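Local coordinates for protein ABC-type phosphate transport system, periplasmic component (Lactobacillus brevis, PDB 4ECF) that binds phosphate and, as a PstS-family solute-binding protein, probably delivers it to a PstSACB-type ABC transporter for import across the cytoplasmic membrane, at residues A[93-98]-A[183-189]; A[3-7]-A[219-223]; A[57-61]-A[132-136]; A[101-107]-A[142-148]. One frame throughout, in Å; residues are numbered along the deposited sequence. Where two conformers were deposited one is given.

Overall arrangement
Phosphate sits in the middle of the chain, where interaction 3, centred about 6 Å from the chain's centre, brings together two of the segments that line its site, 57-61 and 132-136. Interaction 2 lies at one end of the molecule, its centre about 24 Å from that of interaction 3; its strand neighbours strand 55-58, which leads to the phosphate. Interactions 1 and 4 lie on the other side of the chain's centre, their centres about 42 and 41 Å from that of interaction 2 and 22 and 18 Å from that of interaction 3. They touch: L96 packs on I104 and L101, L187 on L101. Interaction 4 also meets interaction 3, R134 NH2 packing on S147 CB.

Interaction 1. Residues A[93-98]-A[183-189]; sequences VKNLST and QALSLNH. With EDO (1,2-ethanediol), chain F.
N95 lays its side-chain amide over the H189 imidazole, the planes 11° apart, with ND2 3.3 Å above the ring and over its centre. CG stands anti to the backbone N (chi1 179°), which carries the amide toward residues 186-189, where OD1 takes the H189 backbone N-H at 2.8 Å. One amide grips the turn by its oxygen and stacks on the ring with its nitrogen end. Next to this stack, strand 95-96 pairs in parallel with 183-187 of the large mixed sheet: S186 N donates to K94 O, L96 N to S186 O, and N188 N to L96 O. On the sheet face carrying L96 and L187, L96 CD1 meets L185 CD1 at 3.6 Å, and L101 of helix 98-105 packs on L96 and L187. At the start of that helix N188 uses both ends of its amide: OD1 accepts from T98 N and ND2 donates to T98 OG1, each at 2.9 Å, the second nearly straight (169°) and in the amide plane. ND2 also donates to ethanediol. At the opposite end the K94 NZ to Q183 OE1 bond is weak. Polar side chains therefore fix the pairing firmly only at N188 and T98, where OD1 satisfies a first-turn helix amide.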
loop_
_atom_site.group_PDB
_atom_site.type_symbol
_atom_site.label_atom_id
_atom_site.label_comp_id
_atom_site.label_asym_id
_atom_site.label_seq_id
_atom_site.Cartn_x
_atom_site.Cartn_y
_atom_site.Cartn_z
ATOM N N VAL A 93 8.877 22.161 0.762
ATOM C CA VAL A 93 9.929 21.165 0.585
ATOM C C VAL A 93 9.464 20.038 -0.314
ATOM O O VAL A 93 8.259 19.709 -0.402
ATOM C CB VAL A 93 10.456 20.557 1.904
ATOM C CG1 VAL A 93 10.832 21.660 2.904
ATOM C CG2 VAL A 93 9.422 19.638 2.491
ATOM N N LYS A 94 10.449 19.439 -0.967
ATOM C CA LYS A 94 10.264 18.327 -1.878
ATOM C C LYS A 94 11.097 17.099 -1.515
ATOM O O LYS A 94 10.983 16.057 -2.170
ATOM C CB LYS A 94 10.592 18.779 -3.314
ATOM C CG LYS A 94 9.583 19.791 -3.844
ATOM C CD LYS A 94 9.637 19.964 -5.345
ATOM C CE LYS A 94 8.737 21.126 -5.755
ATOM N NZ LYS A 94 7.959 20.812 -6.985
ATOM N N ASN A 95 11.899 17.214 -0.458
ATOM C CA ASN A 95 12.816 16.175 -0.035
ATOM C C ASN A 95 12.989 16.263 1.467
ATOM O O ASN A 95 12.922 17.359 2.024
ATOM C CB ASN A 95 14.201 16.330 -0.666
ATOM C CG ASN A 95 15.180 15.251 -0.214
ATOM O OD1 ASN A 95 15.076 14.081 -0.624
ATOM N ND2 ASN A 95 16.104 15.639 0.720
ATOM N N LEU A 96 13.161 15.099 2.092
ATOM C CA LEU A 96 13.625 14.992 3.500
ATOM C C LEU A 96 14.675 13.909 3.612
ATOM O O LEU A 96 14.652 12.943 2.840
ATOM C CB LEU A 96 12.459 14.634 4.439
ATOM C CG LEU A 96 11.357 15.674 4.603
ATOM C CD1 LEU A 96 10.180 15.032 5.360
ATOM C CD2 LEU A 96 11.769 16.961 5.284
ATOM N N SER A 97 15.619 14.057 4.548
ATOM C CA SER A 97 16.471 12.915 4.888
ATOM C C SER A 97 15.658 11.941 5.756
ATOM O O SER A 97 14.612 12.330 6.309
ATOM C CB SER A 97 17.690 13.316 5.696
ATOM O OG SER A 97 17.314 13.851 6.960
ATOM N N THR A 98 16.152 10.715 5.927
ATOM C CA THR A 98 15.522 9.775 6.861
ATOM C C THR A 98 15.421 10.394 8.281
ATOM O O THR A 98 14.369 10.300 8.920
ATOM C CB THR A 98 16.271 8.447 6.893
ATOM O OG1 THR A 98 16.079 7.766 5.652
ATOM C CG2 THR A 98 15.803 7.536 8.053
ATOM N N GLN A 183 2.011 16.509 -3.145
ATOM C CA GLN A 183 3.412 16.448 -3.528
ATOM C C GLN A 183 4.067 15.246 -2.869
ATOM O O GLN A 183 4.120 15.185 -1.645
ATOM C CB GLN A 183 4.122 17.758 -3.140
ATOM C CG GLN A 183 5.655 17.721 -3.172
ATOM C CD GLN A 183 6.193 17.833 -4.580
ATOM O OE1 GLN A 183 6.056 18.880 -5.198
ATOM N NE2 GLN A 183 6.828 16.759 -5.094
ATOM N N ALA A 184 4.548 14.284 -3.661
ATOM C CA ALA A 184 5.376 13.177 -3.152
ATOM C C ALA A 184 6.743 13.702 -2.802
ATOM O O ALA A 184 7.340 14.472 -3.551
ATOM C CB ALA A 184 5.539 12.041 -4.184
ATOM N N LEU A 185 7.262 13.269 -1.669
ATOM C CA LEU A 185 8.622 13.590 -1.304
ATOM C C LEU A 185 9.638 12.563 -1.752
ATOM O O LEU A 185 9.419 11.341 -1.613
ATOM C CB LEU A 185 8.745 13.714 0.229
ATOM C CG LEU A 185 7.937 14.796 0.917
ATOM C CD1 LEU A 185 8.158 14.789 2.424
ATOM C CD2 LEU A 185 8.172 16.197 0.356
ATOM N N SER A 186 10.795 13.065 -2.184
ATOM C CA SER A 186 12.000 12.276 -2.255
ATOM C C SER A 186 12.492 12.122 -0.804
ATOM O O SER A 186 12.176 12.981 0.047
ATOM C CB SER A 186 13.058 12.978 -3.119
ATOM O OG SER A 186 12.683 12.949 -4.504
ATOM N N LEU A 187 13.250 11.058 -0.554
ATOM C CA LEU A 187 13.887 10.795 0.754
ATOM C C LEU A 187 15.364 10.550 0.498
ATOM O O LEU A 187 15.720 9.685 -0.359
ATOM C CB LEU A 187 13.264 9.597 1.465
ATOM C CG LEU A 187 11.827 9.792 1.837
ATOM C CD1 LEU A 187 11.230 8.487 2.383
ATOM C CD2 LEU A 187 11.762 10.876 2.899
ATOM N N ASN A 188 16.227 11.273 1.195
ATOM C CA ASN A 188 17.675 11.205 0.977
ATOM C C ASN A 188 18.040 11.473 -0.494
ATOM O O ASN A 188 18.973 10.883 -1.058
ATOM C CB ASN A 188 18.159 9.811 1.445
ATOM C CG ASN A 188 17.694 9.508 2.844
ATOM O OD1 ASN A 188 18.020 10.250 3.805
ATOM N ND2 ASN A 188 16.873 8.487 2.985
ATOM N N HIS A 189 17.253 12.332 -1.115
ATOM C CA HIS A 189 17.364 12.675 -2.525
ATOM C C HIS A 189 17.275 11.487 -3.459
ATOM O O HIS A 189 17.698 11.587 -4.626
ATOM C CB HIS A 189 18.640 13.530 -2.748
ATOM C CG HIS A 189 18.514 14.932 -2.202
ATOM N ND1 HIS A 189 17.668 15.843 -2.741
ATOM C CD2 HIS A 189 19.131 15.554 -1.137
ATOM C CE1 HIS A 189 17.735 16.978 -2.067
ATOM N NE2 HIS A 189 18.644 16.818 -1.066
HETATM C C1 EDO F . 15.128 6.443 0.215
HETATM O O1 EDO F . 16.235 6.370 1.142
HETATM C C2 EDO F . 13.831 5.856 0.764
HETATM O O2 EDO F . 13.957 4.484 1.132
#

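Interaction 2. Residues A[3-7]-A[219-223]; sequences GESIT and LTKAF
Strand 4-7 and helix 219-223 pass with their axes 9.0 Å apart at closest approach, their N-to-C directions 70° apart, and no direct hydrogen bond joins them. The helix packs across one side of the strand, an alpha/beta layer contact of the kind that builds the lobes of periplasmic binding proteins. I6 points toward the helix, and it and L219 carry the contact between them. The I6 CG1 lies between the backbone N and the carbonyl carbon (chi1 67°), which sends CD1 toward the helix, where it comes 4.2 Å from F223 CD2; CG2 instead sits 3.9 Å from L219 CB and 3.4 Å from T220 OG1. L219, crossing I6 at a slant, reaches back along the strand until CD2 rests 3.4 Å from E4 O. Beyond the leucine, a water bridges the segments: it donates to E4 OE2 and accepts from L219 N, each at 2.8 Å. Y25 of helix 15-28 packs on L219, while I34 of the adjacent strand touches both I6 and F223, extending the apolar layer. The contact is thus held by shape and burial of hydrocarbon, and its polar link is indirect: the water brings the carboxylate of exposed E4 to a backbone N-H in the first turn of the helix.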
loop_
_atom_site.group_PDB
_atom_site.type_symbol
_atom_site.label_atom_id
_atom_site.label_comp_id
_atom_site.label_asym_id
_atom_site.label_seq_id
_atom_site.Cartn_x
_atom_site.Cartn_y
_atom_site.Cartn_z
ATOM N N GLY A 3 -25.648 -16.247 -12.053
ATOM C CA GLY A 3 -24.208 -16.077 -12.225
ATOM C C GLY A 3 -23.407 -16.416 -10.975
ATOM O O GLY A 3 -23.950 -16.879 -9.985
ATOM N N GLU A 4 -22.104 -16.195 -11.057
ATOM C CA GLU A 4 -21.147 -16.536 -10.017
ATOM C C GLU A 4 -20.614 -15.240 -9.500
ATOM O O GLU A 4 -20.132 -14.415 -10.264
ATOM C CB GLU A 4 -19.940 -17.301 -10.568
ATOM C CG GLU A 4 -20.093 -18.763 -10.891
ATOM C CD GLU A 4 -18.782 -19.300 -11.460
ATOM O OE1 GLU A 4 -18.319 -18.770 -12.481
ATOM O OE2 GLU A 4 -18.203 -20.236 -10.888
ATOM N N SER A 5 -20.639 -15.093 -8.175
ATOM C CA SER A 5 -20.177 -13.904 -7.500
ATOM C C SER A 5 -19.124 -14.255 -6.458
ATOM O O SER A 5 -19.187 -15.291 -5.800
ATOM C CB SER A 5 -21.317 -13.190 -6.783
ATOM O OG SER A 5 -22.334 -12.828 -7.696
ATOM N N ILE A 6 -18.159 -13.369 -6.305
ATOM C CA ILE A 6 -17.179 -13.430 -5.197
ATOM C C ILE A 6 -16.961 -12.004 -4.653
ATOM O O ILE A 6 -17.251 -11.019 -5.327
ATOM C CB ILE A 6 -15.812 -14.040 -5.594
ATOM C CG1 ILE A 6 -15.075 -13.105 -6.605
ATOM C CG2 ILE A 6 -15.958 -15.504 -6.059
ATOM C CD1 ILE A 6 -13.628 -13.544 -6.948
ATOM N N THR A 7 -16.401 -11.923 -3.440
ATOM C CA THR A 7 -16.094 -10.679 -2.763
ATOM C C THR A 7 -14.666 -10.689 -2.200
ATOM O O THR A 7 -14.231 -11.657 -1.546
ATOM C CB THR A 7 -17.105 -10.397 -1.675
ATOM O OG1 THR A 7 -18.436 -10.309 -2.238
ATOM C CG2 THR A 7 -16.820 -9.102 -0.926
ATOM N N LEU A 219 -14.656 -19.326 -9.154
ATOM C CA LEU A 219 -14.337 -17.973 -9.632
ATOM C C LEU A 219 -13.203 -17.346 -8.851
ATOM O O LEU A 219 -12.373 -16.623 -9.445
ATOM C CB LEU A 219 -15.588 -17.080 -9.589
ATOM C CG LEU A 219 -15.445 -15.603 -10.005
ATOM C CD1 LEU A 219 -14.796 -15.521 -11.376
ATOM C CD2 LEU A 219 -16.823 -14.894 -9.933
ATOM N N THR A 220 -13.116 -17.611 -7.542
ATOM C CA THR A 220 -11.995 -17.133 -6.759
ATOM C C THR A 220 -10.675 -17.571 -7.356
ATOM O O THR A 220 -9.764 -16.745 -7.562
ATOM C CB THR A 220 -12.086 -17.589 -5.282
ATOM O OG1 THR A 220 -13.340 -17.162 -4.730
ATOM C CG2 THR A 220 -10.892 -17.024 -4.474
ATOM N N LYS A 221 -10.569 -18.860 -7.656
ATOM C CA LYS A 221 -9.345 -19.425 -8.236
ATOM C C LYS A 221 -9.080 -18.819 -9.615
ATOM O O LYS A 221 -7.935 -18.390 -9.901
ATOM C CB LYS A 221 -9.468 -20.950 -8.341
ATOM C CG LYS A 221 -8.311 -21.632 -9.051
ATOM C CD LYS A 221 -8.567 -23.130 -9.098
ATOM C CE LYS A 221 -7.498 -23.939 -9.813
ATOM N NZ LYS A 221 -6.189 -23.949 -9.076
ATOM N N ALA A 222 -10.119 -18.761 -10.446
ATOM C CA ALA A 222 -9.975 -18.235 -11.785
ATOM C C ALA A 222 -9.523 -16.789 -11.810
ATOM O O ALA A 222 -8.660 -16.412 -12.601
ATOM C CB ALA A 222 -11.263 -18.413 -12.588
ATOM N N PHE A 223 -10.101 -15.960 -10.939
ATOM C CA PHE A 223 -9.721 -14.570 -10.900
ATOM C C PHE A 223 -8.269 -14.383 -10.447
ATOM O O PHE A 223 -7.529 -13.564 -11.017
ATOM C CB PHE A 223 -10.661 -13.815 -9.978
ATOM C CG PHE A 223 -10.340 -12.361 -9.810
ATOM C CD1 PHE A 223 -10.260 -11.521 -10.902
ATOM C CD2 PHE A 223 -10.194 -11.821 -8.546
ATOM C CE1 PHE A 223 -10.001 -10.181 -10.745
ATOM C CE2 PHE A 223 -9.952 -10.477 -8.387
ATOM C CZ PHE A 223 -9.853 -9.655 -9.486
HETATM O O HOH W 1 -17.271 -19.860 -8.274
#

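Interaction 3. Residues A[57-61]-A[132-136]; sequences NSDLF and GTRAT. With PO4 (phosphate ion), chain B.
The phosphate site lies where the loop after strand 55-58 faces the N-terminal end of helix 132-140, whose first backbone amides point at the anion. G132 N donates to phosphate O2 at 2.8 Å in a nearly straight bond (167°), and T133 grips O1 twice, through its backbone N and, at 2.7 Å, through OG1. D59 comes from the other segment, its OD2 2.5 Å from phosphate O4, while OD1 is hydrogen-bonded to S11. The same OD2 lies 3.5 Å from G132 CA; a beta carbon on G132 would clash with it, so the glycine lets the D59 side chain and the helix start come together. R127 and S131 help complete the phosphate shell. Farther from the ligand, the L60 methyls pack on the helix: CD1 is 4.0 Å from A135 CB, CD2 3.8 Å from T136 OG1. That hydroxyl donates to G132 O, which T136 N also reaches, from the opposite face of the carbonyl plane. Cutting L60 back to an alanine removes CG and both methyls, and would probably open a gap against A135 CB and T136 OG1. N-H and hydroxyl donors, the R127 guanidinium and the helix N-terminus probably stabilise the charge on the phosphate.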
loop_
_atom_site.group_PDB
_atom_site.type_symbol
_atom_site.label_atom_id
_atom_site.label_comp_id
_atom_site.label_asym_id
_atom_site.label_seq_id
_atom_site.Cartn_x
_atom_site.Cartn_y
_atom_site.Cartn_z
ATOM N N ASN A 57 -7.488 -8.956 0.777
ATOM C CA ASN A 57 -6.477 -8.142 0.105
ATOM C C ASN A 57 -5.548 -7.568 1.158
ATOM O O ASN A 57 -6.027 -6.865 2.064
ATOM C CB ASN A 57 -7.182 -6.998 -0.631
ATOM C CG ASN A 57 -8.114 -7.450 -1.758
ATOM O OD1 ASN A 57 -8.061 -8.597 -2.251
ATOM N ND2 ASN A 57 -8.983 -6.546 -2.167
ATOM N N SER A 58 -4.247 -7.817 1.030
ATOM C CA SER A 58 -3.302 -7.455 2.076
ATOM C C SER A 58 -1.973 -6.937 1.497
ATOM O O SER A 58 -1.433 -7.522 0.546
ATOM C CB SER A 58 -3.020 -8.661 2.940
ATOM O OG SER A 58 -2.050 -8.426 3.965
ATOM N N ASP A 59 -1.426 -5.909 2.128
ATOM C CA ASP A 59 -0.046 -5.452 1.862
ATOM C C ASP A 59 0.995 -6.153 2.690
ATOM O O ASP A 59 2.197 -5.886 2.526
ATOM C CB ASP A 59 0.116 -3.924 2.144
ATOM C CG ASP A 59 -1.021 -3.111 1.629
ATOM O OD1 ASP A 59 -1.460 -3.317 0.494
ATOM O OD2 ASP A 59 -1.442 -2.178 2.364
ATOM N N LEU A 60 0.567 -7.014 3.600
ATOM C CA LEU A 60 1.453 -7.682 4.547
ATOM C C LEU A 60 1.339 -9.211 4.428
ATOM O O LEU A 60 0.287 -9.763 4.038
ATOM C CB LEU A 60 1.129 -7.275 5.992
ATOM C CG LEU A 60 1.140 -5.778 6.286
ATOM C CD1 LEU A 60 0.725 -5.519 7.747
ATOM C CD2 LEU A 60 2.511 -5.130 5.947
ATOM N N PHE A 61 2.383 -9.918 4.820
ATOM C CA PHE A 61 2.243 -11.364 5.069
ATOM C C PHE A 61 1.279 -11.587 6.237
ATOM O O PHE A 61 1.289 -10.789 7.209
ATOM C CB PHE A 61 3.609 -12.009 5.319
ATOM C CG PHE A 61 4.448 -12.124 4.076
ATOM C CD1 PHE A 61 5.200 -11.049 3.617
ATOM C CD2 PHE A 61 4.495 -13.297 3.364
ATOM C CE1 PHE A 61 5.982 -11.152 2.481
ATOM C CE2 PHE A 61 5.271 -13.409 2.214
ATOM C CZ PHE A 61 6.029 -12.331 1.790
ATOM N N GLY A 132 -1.795 -1.551 6.228
ATOM C CA GLY A 132 -0.571 -2.140 5.773
ATOM C C GLY A 132 0.398 -1.090 5.267
ATOM O O GLY A 132 1.638 -1.243 5.389
ATOM N N THR A 133 -0.165 0.009 4.775
ATOM C CA THR A 133 0.653 1.194 4.379
ATOM C C THR A 133 1.386 1.733 5.608
ATOM O O THR A 133 2.613 1.991 5.560
ATOM C CB THR A 133 -0.203 2.286 3.752
ATOM O OG1 THR A 133 -0.957 1.741 2.641
ATOM C CG2 THR A 133 0.742 3.364 3.195
ATOM N N ARG A 134 0.648 1.914 6.689
ATOM C CA ARG A 134 1.251 2.408 7.894
ATOM C C ARG A 134 2.360 1.459 8.426
ATOM O O ARG A 134 3.436 1.917 8.765
ATOM C CB ARG A 134 0.227 2.690 8.978
ATOM C CG ARG A 134 0.861 3.121 10.301
ATOM C CD ARG A 134 -0.181 3.583 11.281
ATOM N NE ARG A 134 0.465 3.942 12.545
ATOM C CZ ARG A 134 -0.154 4.590 13.519
ATOM N NH1 ARG A 134 -1.398 4.962 13.365
ATOM N NH2 ARG A 134 0.503 4.887 14.634
ATOM N N ALA A 135 2.098 0.142 8.470
ATOM C CA ALA A 135 3.103 -0.805 8.941
ATOM C C ALA A 135 4.373 -0.744 8.115
ATOM O O ALA A 135 5.481 -0.761 8.633
ATOM C CB ALA A 135 2.525 -2.214 8.982
ATOM N N THR A 136 4.196 -0.664 6.796
ATOM C CA THR A 136 5.336 -0.661 5.866
ATOM C C THR A 136 6.121 0.619 6.011
ATOM O O THR A 136 7.363 0.617 6.040
ATOM C CB THR A 136 4.847 -0.881 4.406
ATOM O OG1 THR A 136 4.173 -2.144 4.342
ATOM C CG2 THR A 136 6.043 -0.937 3.481
HETATM P P PO4 B . -3.900 -0.319 3.569
HETATM O O1 PO4 B . -2.981 0.776 4.096
HETATM O O2 PO4 B . -3.839 -1.575 4.360
HETATM O O3 PO4 B . -5.315 0.161 3.395
HETATM O O4 PO4 B . -3.441 -0.681 2.073
#

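Interaction 4. Residues A[101-107]-A[142-148]; sequences LIKIFTG and LANHRSK. With EDO (1,2-ethanediol), chain L.
The H145 imidazole takes I102 CG2 over the centre of one face, a CH-pi contact 3.7 Å from the ring centroid and 11° off the normal, while L142 O lies in plane at its edge. At the F105 ring the in-plane edge neighbour is L101 O, and F137 of helix 132-140 meets F105 edge-to-face. These groups fasten the end of helix 98-105, closed by a Schellman motif at G107, to the loop whose type I' turn runs from L142 to H145. With CG1 opposite the carbonyl carbon (chi1 -73°), I102 CG2 is directed at the histidine ring, and CG1 itself lies 3.7 Å from L142 O. With an alanine at I102, the imidazole would lose the methyl on that face and would probably be freer to turn. L142 sets CD1 on F105 CB and CD2 on L101 CG, the latter pair 3.8 Å apart. Further along, K148 N donates to F105 O at 2.8 Å, in the carbonyl plane and close to straight (164°). The extended K148 chain runs alongside G107, CD 3.6 Å from its CA, and one water links K148 NZ to G107 O, 2.8 Å from each.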
loop_
_atom_site.group_PDB
_atom_site.type_symbol
_atom_site.label_atom_id
_atom_site.label_comp_id
_atom_site.label_asym_id
_atom_site.label_seq_id
_atom_site.Cartn_x
_atom_site.Cartn_y
_atom_site.Cartn_z
ATOM N N LEU A 101 12.655 12.912 8.417
ATOM C CA LEU A 101 11.358 12.255 8.354
ATOM C C LEU A 101 10.971 11.651 9.713
ATOM O O LEU A 101 9.816 11.790 10.181
ATOM C CB LEU A 101 11.379 11.199 7.256
ATOM C CG LEU A 101 10.039 10.486 7.037
ATOM C CD1 LEU A 101 8.974 11.367 6.365
ATOM C CD2 LEU A 101 10.246 9.241 6.190
ATOM N N ILE A 102 11.931 11.014 10.373
ATOM C CA ILE A 102 11.684 10.374 11.665
ATOM C C ILE A 102 11.350 11.450 12.688
ATOM O O ILE A 102 10.391 11.345 13.429
ATOM C CB ILE A 102 12.873 9.554 12.121
ATOM C CG1 ILE A 102 12.979 8.272 11.301
ATOM C CG2 ILE A 102 12.756 9.183 13.603
ATOM C CD1 ILE A 102 14.305 7.541 11.400
ATOM N N LYS A 103 12.136 12.511 12.683
ATOM C CA LYS A 103 11.939 13.602 13.639
ATOM C C LYS A 103 10.589 14.246 13.420
ATOM O O LYS A 103 9.985 14.714 14.378
ATOM C CB LYS A 103 13.068 14.631 13.583
ATOM C CG LYS A 103 14.369 14.123 14.212
ATOM C CD LYS A 103 15.428 15.215 14.138
ATOM C CE LYS A 103 16.635 14.902 14.980
ATOM N NZ LYS A 103 17.526 16.096 14.941
ATOM N N ILE A 104 10.132 14.348 12.178
ATOM C CA ILE A 104 8.784 14.901 11.942
ATOM C C ILE A 104 7.691 13.993 12.484
ATOM O O ILE A 104 6.787 14.448 13.190
ATOM C CB ILE A 104 8.578 15.266 10.443
ATOM C CG1 ILE A 104 9.448 16.501 10.129
ATOM C CG2 ILE A 104 7.085 15.467 10.091
ATOM C CD1 ILE A 104 9.530 16.905 8.670
ATOM N N PHE A 105 7.749 12.715 12.149
ATOM C CA PHE A 105 6.688 11.780 12.572
ATOM C C PHE A 105 6.693 11.478 14.076
ATOM O O PHE A 105 5.648 11.121 14.625
ATOM C CB PHE A 105 6.697 10.515 11.703
ATOM C CG PHE A 105 5.856 10.659 10.453
ATOM C CD1 PHE A 105 4.502 10.376 10.492
ATOM C CD2 PHE A 105 6.379 11.193 9.287
ATOM C CE1 PHE A 105 3.702 10.542 9.350
ATOM C CE2 PHE A 105 5.603 11.364 8.156
ATOM C CZ PHE A 105 4.249 11.056 8.198
ATOM N N THR A 106 7.842 11.639 14.729
ATOM C CA THR A 106 7.898 11.522 16.181
ATOM C C THR A 106 7.554 12.792 16.923
ATOM O O THR A 106 7.513 12.785 18.181
ATOM C CB THR A 106 9.249 10.989 16.656
ATOM O OG1 THR A 106 10.240 11.927 16.297
ATOM C CG2 THR A 106 9.510 9.595 16.053
ATOM N N GLY A 107 7.403 13.920 16.218
ATOM C CA GLY A 107 7.078 15.193 16.864
ATOM C C GLY A 107 8.250 16.017 17.361
ATOM O O GLY A 107 8.063 17.016 18.054
ATOM N N LEU A 142 10.509 4.819 8.639
ATOM C CA LEU A 142 10.800 5.385 9.975
ATOM C C LEU A 142 11.741 4.532 10.857
ATOM O O LEU A 142 11.846 4.790 12.070
ATOM C CB LEU A 142 9.500 5.713 10.710
ATOM C CG LEU A 142 8.458 6.601 10.014
ATOM C CD1 LEU A 142 7.271 6.854 10.965
ATOM C CD2 LEU A 142 9.027 7.937 9.608
ATOM N N ALA A 143 12.405 3.523 10.299
ATOM C CA ALA A 143 13.332 2.681 11.088
ATOM C C ALA A 143 12.690 2.160 12.391
ATOM O O ALA A 143 13.295 2.147 13.464
ATOM C CB ALA A 143 14.658 3.393 11.360
ATOM N N ASN A 144 11.429 1.739 12.262
ATOM C CA ASN A 144 10.625 1.209 13.359
ATOM C C ASN A 144 10.257 2.201 14.476
ATOM O O ASN A 144 9.774 1.780 15.514
ATOM C CB ASN A 144 11.249 -0.078 13.936
ATOM C CG ASN A 144 11.351 -1.183 12.910
ATOM O OD1 ASN A 144 12.431 -1.718 12.656
ATOM N ND2 ASN A 144 10.235 -1.529 12.327
ATOM N N HIS A 145 10.448 3.496 14.258
ATOM C CA HIS A 145 9.876 4.494 15.153
ATOM C C HIS A 145 8.359 4.519 15.041
ATOM O O HIS A 145 7.787 4.366 13.963
ATOM C CB HIS A 145 10.452 5.860 14.872
ATOM C CG HIS A 145 11.870 6.017 15.316
ATOM N ND1 HIS A 145 12.196 6.567 16.515
ATOM C CD2 HIS A 145 13.071 5.610 14.731
ATOM C CE1 HIS A 145 13.546 6.563 16.651
ATOM N NE2 HIS A 145 14.080 5.965 15.584
ATOM N N ARG A 146 7.704 4.673 16.181
ATOM C CA ARG A 146 6.245 4.884 16.275
ATOM C C ARG A 146 5.917 6.338 16.049
ATOM O O ARG A 146 6.650 7.224 16.509
ATOM C CB ARG A 146 5.732 4.533 17.676
ATOM C CG ARG A 146 5.873 3.061 18.050
ATOM C CD ARG A 146 4.981 2.165 17.205
ATOM N NE ARG A 146 5.586 1.871 15.905
ATOM C CZ ARG A 146 6.328 0.798 15.624
ATOM N NH1 ARG A 146 6.582 -0.150 16.527
ATOM N NH2 ARG A 146 6.823 0.678 14.410
ATOM N N SER A 147 4.817 6.601 15.339
ATOM C CA SER A 147 4.379 7.955 15.085
ATOM C C SER A 147 3.840 8.590 16.369
ATOM O O SER A 147 3.257 7.893 17.210
ATOM C CB SER A 147 3.299 7.926 13.993
ATOM O OG SER A 147 3.805 7.287 12.835
ATOM N N LYS A 148 4.061 9.884 16.500
ATOM C CA LYS A 148 3.347 10.740 17.408
ATOM C C LYS A 148 1.821 10.578 17.136
ATOM O O LYS A 148 1.418 10.463 16.002
ATOM C CB LYS A 148 3.793 12.180 17.089
ATOM C CG LYS A 148 3.162 13.294 17.936
ATOM C CD LYS A 148 3.579 14.669 17.408
ATOM C CE LYS A 148 2.724 15.834 17.898
ATOM N NZ LYS A 148 3.304 17.157 17.462
HETATM C C1 EDO L . 14.568 3.799 7.419
HETATM O O1 EDO L . 13.712 2.724 7.891
HETATM C C2 EDO L . 16.024 3.337 7.284
HETATM O O2 EDO L . 16.886 3.886 8.299
HETATM O O HOH W 2 5.527 17.455 19.062
#